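Local coordinates for BtGH115A (Bacteroides thetaiotaomicron, PDB 5BY3), which acts as a family GH115 4-O-methyl-alpha-glucuronidase with specificity for decorated arabinogalactans, at residues Thr687-Asp693 against Val771-Asn777. Residues are numbered along the deposited sequence; the frame is centred on the assembly and turned at random.
Sequences TDSVEVD and VMLYEVN
Residues 687-693, strand from Ser689 on, run roughly antiparallel to the C-terminal end of the modelled chain, 771-777, end-to-end directions 146° apart. Regular pairing is confined to Asp693 and Met772 (selenomethionine), a hydrogen-bonded pair with CA atoms 5.0 Å apart: Asp693 N donates to Met772 O (3.1 Å), and Met772 N to Asp693 O (2.8 Å). Asp693 O also receives a CA-H...O contact from Val771 CA at 3.3 Å. Beyond Met772 the second segment leaves β conformation, with Leu773 at phi/psi -109/-56 and Tyr774 at positive phi (53/118), yet Val690 still faces Glu775 at a CA separation of 5.1 Å. One further backbone bond survives, Glu691 N to Tyr774 O (3.0 Å, nearly linear). Farther along, Ser689 O and Glu775 O, both acceptors, face each other at 2.7 Å without bonding. Along its other edge, strand 689-696 is bonded through the backbone of Val690 and Val692 to Leu747 and Ile745 of strand 741-748.

Apolar side chains gather on one face: Val690 CG2 lies 3.8 Å from Leu773 CG, and Val692 CG2 4.0 Å from Leu773 CD1. Val692 and Val771 also reach strand 755-761 of the other antiparallel sheet, consistent with a galactose-binding-like β-sandwich. The opposite face carries charges, together with Met772 and Val776. With chi1 t, Glu691 reaches Arg641 in a salt bridge, Arg641 also making a cation-pi contact with Tyr774; Asp693, also t, pairs through OD1 with Arg695, while OD2 meets the Tyr774 ring edge (3.7 Å to CE2). These two carboxylates thus find cationic partners outside the segments, which are held together chiefly by three backbone hydrogen bonds and valine-leucine packing.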
ATOM      1  N   THR A 687      32.034  30.586 -18.903  1.00 79.34           N
ATOM      2  CA  THR A 687      31.200  31.325 -17.917  1.00 79.14           C
ATOM      3  C   THR A 687      31.689  31.439 -16.449  1.00 80.21           C
ATOM      4  O   THR A 687      32.388  30.572 -15.910  1.00 62.72           O
ATOM      5  CB  THR A 687      29.708  30.869 -17.920  1.00 87.92           C
ATOM      6  OG1 THR A 687      29.495  29.837 -16.933  1.00 86.32           O
ATOM      7  CG2 THR A 687      29.224  30.425 -19.340  1.00 76.18           C
ATOM      8  N   ASP A 688      31.247  32.528 -15.822  1.00 92.27           N
ATOM      9  CA  ASP A 688      31.596  32.945 -14.458  1.00101.62           C
ATOM     10  C   ASP A 688      31.236  31.903 -13.363  1.00 95.95           C
ATOM     11  O   ASP A 688      32.012  31.658 -12.425  1.00 83.26           O
ATOM     12  CB  ASP A 688      30.893  34.310 -14.216  1.00115.04           C
ATOM     13  CG  ASP A 688      31.214  34.961 -12.851  1.00127.24           C
ATOM     14  OD1 ASP A 688      32.223  34.617 -12.200  1.00139.98           O
ATOM     15  OD2 ASP A 688      30.441  35.860 -12.436  1.00118.12           O
ATOM     16  N   SER A 689      30.066  31.285 -13.512  1.00 94.13           N
ATOM     17  CA  SER A 689      29.414  30.557 -12.423  1.00 80.98           C
ATOM     18  C   SER A 689      28.845  29.237 -12.914  1.00 68.77           C
ATOM     19  O   SER A 689      28.834  28.978 -14.123  1.00 60.01           O
ATOM     20  CB  SER A 689      28.288  31.420 -11.815  1.00 81.26           C
ATOM     21  OG  SER A 689      28.787  32.383 -10.900  1.00 80.18           O
ATOM     22  N   VAL A 690      28.378  28.422 -11.960  1.00 65.34           N
ATOM     23  CA  VAL A 690      27.723  27.115 -12.211  1.00 61.16           C
ATOM     24  C   VAL A 690      26.418  26.992 -11.415  1.00 58.52           C
ATOM     25  O   VAL A 690      26.381  27.347 -10.223  1.00 52.08           O
ATOM     26  CB  VAL A 690      28.670  25.902 -11.917  1.00 58.42           C
ATOM     27  CG1 VAL A 690      29.160  25.887 -10.468  1.00 52.34           C
ATOM     28  CG2 VAL A 690      28.009  24.582 -12.283  1.00 56.71           C
ATOM     29  N   GLU A 691      25.360  26.501 -12.074  1.00 60.71           N
ATOM     30  CA  GLU A 691      24.087  26.229 -11.382  1.00 63.92           C
ATOM     31  C   GLU A 691      24.004  24.756 -11.019  1.00 58.68           C
ATOM     32  O   GLU A 691      23.856  23.911 -11.884  1.00 56.31           O
ATOM     33  CB  GLU A 691      22.869  26.652 -12.229  1.00 69.15           C
ATOM     34  CG  GLU A 691      21.554  26.753 -11.444  1.00 76.88           C
ATOM     35  CD  GLU A 691      20.314  26.656 -12.328  1.00 81.46           C
ATOM     36  OE1 GLU A 691      19.995  27.617 -13.058  1.00 83.54           O
ATOM     37  OE2 GLU A 691      19.647  25.606 -12.295  1.00 91.63           O
ATOM     38  N   VAL A 692      24.097  24.443  -9.741  1.00 54.14           N
ATOM     39  CA  VAL A 692      24.003  23.044  -9.313  1.00 48.17           C
ATOM     40  C   VAL A 692      22.574  22.684  -8.952  1.00 48.73           C
ATOM     41  O   VAL A 692      21.997  23.305  -8.075  1.00 55.28           O
ATOM     42  CB  VAL A 692      24.985  22.743  -8.160  1.00 46.27           C
ATOM     43  CG1 VAL A 692      24.937  21.263  -7.766  1.00 45.05           C
ATOM     44  CG2 VAL A 692      26.383  23.156  -8.588  1.00 39.67           C
ATOM     45  N   ASP A 693      22.037  21.666  -9.629  1.00 55.02           N
ATOM     46  CA  ASP A 693      20.626  21.243  -9.574  1.00 49.31           C
ATOM     47  C   ASP A 693      20.617  19.838  -8.987  1.00 47.44           C
ATOM     48  O   ASP A 693      21.040  18.890  -9.622  1.00 56.84           O
ATOM     49  CB  ASP A 693      20.076  21.261 -11.007  1.00 49.77           C
ATOM     50  CG  ASP A 693      18.559  21.062 -11.092  1.00 54.16           C
ATOM     51  OD1 ASP A 693      17.928  20.710 -10.071  1.00 50.78           O
ATOM     52  OD2 ASP A 693      18.007  21.220 -12.220  1.00 52.64           O
ATOM     53  N   VAL A 771      21.804  14.779 -10.213  1.00 43.13           N
ATOM     54  CA  VAL A 771      22.551  16.026 -10.149  1.00 42.25           C
ATOM     55  C   VAL A 771      22.716  16.518 -11.601  1.00 49.03           C
ATOM     56  O   VAL A 771      23.095  15.731 -12.478  1.00 47.60           O
ATOM     57  CB  VAL A 771      23.948  15.838  -9.506  1.00 39.66           C
ATOM     58  CG1 VAL A 771      24.672  17.174  -9.453  1.00 42.04           C
ATOM     59  CG2 VAL A 771      23.864  15.265  -8.083  1.00 38.05           C
HETATM   60  N   MSE A 772      22.411  17.797 -11.854  1.00 49.33           N
HETATM   61  CA  MSE A 772      22.732  18.445 -13.143  1.00 50.51           C
HETATM   62  C   MSE A 772      23.565  19.710 -12.970  1.00 52.65           C
HETATM   63  O   MSE A 772      23.623  20.286 -11.881  1.00 47.37           O
HETATM   64  CB  MSE A 772      21.481  18.681 -13.960  1.00 51.73           C
HETATM   65  CG  MSE A 772      20.833  17.364 -14.378  1.00 57.85           C
HETATM   66 SE   MSE A 772      19.456  16.865 -13.065  1.00 62.15          SE
HETATM   67  CE  MSE A 772      17.973  16.373 -14.270  1.00 61.11           C
ATOM     68  N   LEU A 773      24.225  20.153 -14.041  1.00 64.54           N
ATOM     69  CA  LEU A 773      25.207  21.250 -13.916  1.00 65.86           C
ATOM     70  C   LEU A 773      24.900  22.646 -14.498  1.00 66.31           C
ATOM     71  O   LEU A 773      24.983  23.600 -13.748  1.00 78.97           O
ATOM     72  CB  LEU A 773      26.667  20.781 -14.063  1.00 61.39           C
ATOM     73  CG  LEU A 773      27.514  20.868 -12.767  1.00 70.81           C
ATOM     74  CD1 LEU A 773      26.879  20.378 -11.469  1.00 67.16           C
ATOM     75  CD2 LEU A 773      28.860  20.187 -12.942  1.00 71.89           C
ATOM     76  N   TYR A 774      24.586  22.796 -15.783  1.00 59.93           N
ATOM     77  CA  TYR A 774      24.247  24.156 -16.366  1.00 63.10           C
ATOM     78  C   TYR A 774      25.243  25.332 -16.154  1.00 65.36           C
ATOM     79  O   TYR A 774      25.472  25.785 -15.016  1.00 57.63           O
ATOM     80  CB  TYR A 774      22.818  24.640 -15.979  1.00 58.98           C
ATOM     81  CG  TYR A 774      21.756  23.570 -16.088  1.00 58.38           C
ATOM     82  CD1 TYR A 774      21.273  23.136 -17.341  1.00 57.88           C
ATOM     83  CD2 TYR A 774      21.252  22.968 -14.936  1.00 52.18           C
ATOM     84  CE1 TYR A 774      20.309  22.125 -17.430  1.00 56.53           C
ATOM     85  CE2 TYR A 774      20.293  21.975 -15.012  1.00 53.60           C
ATOM     86  CZ  TYR A 774      19.836  21.546 -16.250  1.00 52.19           C
ATOM     87  OH  TYR A 774      18.883  20.563 -16.260  1.00 53.14           O
ATOM     88  N   GLU A 775      25.772  25.859 -17.262  1.00 73.64           N
ATOM     89  CA  GLU A 775      26.720  26.994 -17.231  1.00 83.11           C
ATOM     90  C   GLU A 775      26.232  28.273 -16.511  1.00 87.04           C
ATOM     91  O   GLU A 775      26.518  28.418 -15.324  1.00 94.10           O
ATOM     92  CB  GLU A 775      27.339  27.256 -18.614  1.00 89.65           C
ATOM     93  CG  GLU A 775      28.780  26.748 -18.695  1.00 89.33           C
ATOM     94  CD  GLU A 775      29.171  26.108 -20.023  1.00 85.55           C
ATOM     95  OE1 GLU A 775      30.072  25.235 -19.989  1.00 78.92           O
ATOM     96  OE2 GLU A 775      28.620  26.476 -21.088  1.00 83.20           O
ATOM     97  N   VAL A 776      25.508  29.168 -17.195  1.00 84.60           N
ATOM     98  CA  VAL A 776      24.891  30.398 -16.584  1.00 89.30           C
ATOM     99  C   VAL A 776      25.837  31.490 -16.011  1.00 87.24           C
ATOM    100  O   VAL A 776      26.934  31.193 -15.534  1.00 89.13           O
ATOM    101  CB  VAL A 776      23.745  30.087 -15.564  1.00 85.20           C
ATOM    102  CG1 VAL A 776      22.951  28.853 -15.975  1.00 87.54           C
ATOM    103  CG2 VAL A 776      24.257  29.968 -14.131  1.00 83.86           C
ATOM    104  N   ASN A 777      25.367  32.744 -16.023  1.00 88.85           N
ATOM    105  CA  ASN A 777      26.187  33.916 -15.629  1.00 92.02           C
ATOM    106  C   ASN A 777      25.753  34.736 -14.404  1.00 82.15           C
ATOM    107  O   ASN A 777      26.533  34.918 -13.460  1.00 72.04           O
ATOM    108  CB  ASN A 777      26.449  34.824 -16.845  1.00 85.99           C
ATOM    109  CG  ASN A 777      27.709  34.422 -17.594  1.00 87.42           C
ATOM    110  OD1 ASN A 777      27.655  33.963 -18.737  1.00 90.47           O
ATOM    111  ND2 ASN A 777      28.858  34.556 -16.930  1.00 84.17           N
TER